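Local coordinates for protein inorganic pyrophosphatase (Ehrlichia chaffeensis, PDB 3LO0) that probably catalyses the magnesium-dependent hydrolysis of inorganic pyrophosphate to two phosphate ions, working as a homohexamer, at residues R108-G113 against L128-H133. Sequence-based numbering, arbitrary orientation.
Sequences RARPVG and LAVPTH
Arg110 and Val130 form the central hydrogen-bonded pair of two antiparallel strands, 108-113 and 128-131, whose N-to-C directions make an angle of 141°; Arg110 N donates to Val130 O at 2.7 Å and Val130 N returns to Arg110 O at 2.9 Å. Pro111, opposite Ala129, and Pro131, opposite Ala109, both fall in non-hydrogen-bonded pairs, where a residue without an N-H costs this pairing nothing. Beyond Pro111 the register slips: Leu128 O takes an almost straight bond from Val112 N (2.8 Å) and a weak one from Gly113 N, while Gly113 O accepts from Leu128 N. On the face shared by Arg110 and Val130, the arginine chain runs extended from CG to NE, and Val130 CG2 sits over the centre of one face of the guanidinium, 3.6 Å from Arg110 CZ. This apolar contact leaves the in-plane N-H groups for polar partners: Arg110 NH2 bonds to Ile142 O, and a water accepts from Arg110 NH1 and donates to Pro131 O. Val112 CG1 meets the same methyl, Val130 CG2, at 4.2 Å, and Val112 CG2 packs against Leu128 CG. Ala109 CB and Ala129 CB touch at 3.9 Å; the small Ala129 suits the close pairing with Pro111, which on the same face packs against Glu184 and Ile187 of helix 180-189. Past the strand end, Thr132 N still bonds Arg108 O, and Thr132 CG2 lies 3.6 Å from Arg108 O. Val112 and Gly113 opposite Leu128 make a classic beta bulge, here within the hairpin of strands 106-118 and 124-131 in the pyrophosphatase core sheet.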
# COMPACT_ATOMS: atom_id res chain seq x y z
N ARG A 108 -6.20 -13.67 -19.12
CA ARG A 108 -6.59 -14.94 -19.69
C ARG A 108 -6.72 -15.96 -18.55
O ARG A 108 -5.74 -16.19 -17.75
CB ARG A 108 -5.55 -15.40 -20.67
CG ARG A 108 -5.33 -14.46 -21.83
CD ARG A 108 -4.09 -14.89 -22.62
NE ARG A 108 -2.88 -14.47 -21.91
CZ ARG A 108 -1.64 -14.65 -22.37
NH1 ARG A 108 -1.43 -15.25 -23.54
NH2 ARG A 108 -0.61 -14.21 -21.66
N ALA A 109 -7.92 -16.50 -18.40
CA ALA A 109 -8.24 -17.36 -17.28
C ALA A 109 -8.90 -18.63 -17.74
O ALA A 109 -9.26 -18.77 -18.91
CB ALA A 109 -9.13 -16.64 -16.27
N ARG A 110 -9.03 -19.57 -16.82
CA ARG A 110 -9.80 -20.77 -17.12
C ARG A 110 -10.71 -21.08 -15.97
O ARG A 110 -10.30 -21.01 -14.80
CB ARG A 110 -8.94 -21.96 -17.51
CG ARG A 110 -7.87 -22.35 -16.54
CD ARG A 110 -7.04 -23.54 -17.12
NE ARG A 110 -6.00 -23.86 -16.14
CZ ARG A 110 -6.23 -24.48 -14.98
NH1 ARG A 110 -5.23 -24.66 -14.13
NH2 ARG A 110 -7.44 -24.94 -14.67
N PRO A 111 -11.97 -21.35 -16.30
CA PRO A 111 -12.93 -21.60 -15.26
C PRO A 111 -12.64 -22.92 -14.59
O PRO A 111 -12.16 -23.85 -15.24
CB PRO A 111 -14.25 -21.71 -16.01
CG PRO A 111 -13.87 -22.08 -17.38
CD PRO A 111 -12.51 -21.64 -17.63
N VAL A 112 -12.94 -23.00 -13.30
CA VAL A 112 -12.83 -24.25 -12.58
C VAL A 112 -14.09 -24.62 -11.81
O VAL A 112 -14.14 -25.69 -11.21
CB VAL A 112 -11.63 -24.24 -11.65
CG1 VAL A 112 -10.35 -24.07 -12.49
CG2 VAL A 112 -11.75 -23.14 -10.58
N GLY A 113 -15.10 -23.75 -11.86
CA GLY A 113 -16.29 -23.95 -11.08
C GLY A 113 -17.17 -22.73 -11.14
O GLY A 113 -16.83 -21.74 -11.81
N LEU A 128 -15.84 -19.14 -10.97
CA LEU A 128 -14.53 -19.13 -10.32
C LEU A 128 -13.52 -19.65 -11.34
O LEU A 128 -13.67 -20.72 -11.92
CB LEU A 128 -14.49 -20.01 -9.06
CG LEU A 128 -13.13 -20.08 -8.32
CD1 LEU A 128 -12.77 -18.70 -7.78
CD2 LEU A 128 -13.09 -21.24 -7.23
N ALA A 129 -12.45 -18.89 -11.55
CA ALA A 129 -11.46 -19.23 -12.55
C ALA A 129 -10.08 -18.94 -12.00
O ALA A 129 -9.94 -18.23 -10.99
CB ALA A 129 -11.71 -18.42 -13.87
N VAL A 130 -9.07 -19.51 -12.65
CA VAL A 130 -7.69 -19.28 -12.30
C VAL A 130 -6.95 -18.84 -13.53
O VAL A 130 -7.42 -19.07 -14.65
CB VAL A 130 -7.02 -20.52 -11.72
CG1 VAL A 130 -7.70 -20.94 -10.42
CG2 VAL A 130 -6.95 -21.67 -12.80
N PRO A 131 -5.81 -18.18 -13.34
CA PRO A 131 -5.00 -17.80 -14.50
C PRO A 131 -4.53 -19.02 -15.29
O PRO A 131 -4.28 -20.10 -14.71
CB PRO A 131 -3.82 -17.07 -13.88
CG PRO A 131 -4.31 -16.60 -12.51
CD PRO A 131 -5.23 -17.69 -12.07
N THR A 132 -4.41 -18.87 -16.60
CA THR A 132 -3.95 -19.98 -17.42
C THR A 132 -2.47 -20.22 -17.15
O THR A 132 -1.76 -19.35 -16.65
CB THR A 132 -4.16 -19.73 -18.92
OG1 THR A 132 -3.43 -18.58 -19.32
CG2 THR A 132 -5.64 -19.49 -19.19
N HIS A 133 -2.00 -21.40 -17.56
CA HIS A 133 -0.64 -21.84 -17.26
C HIS A 133 0.39 -20.87 -17.83
O HIS A 133 1.46 -20.69 -17.26
CB HIS A 133 -0.40 -23.26 -17.74
CG HIS A 133 -0.17 -23.39 -19.21
ND1 HIS A 133 1.09 -23.36 -19.77
CD2 HIS A 133 -1.04 -23.57 -20.23
CE1 HIS A 133 0.98 -23.51 -21.08
NE2 HIS A 133 -0.30 -23.64 -21.39
O HOH W 1 -3.93 -23.41 -18.59
O HOH W 2 -3.03 -22.44 -14.32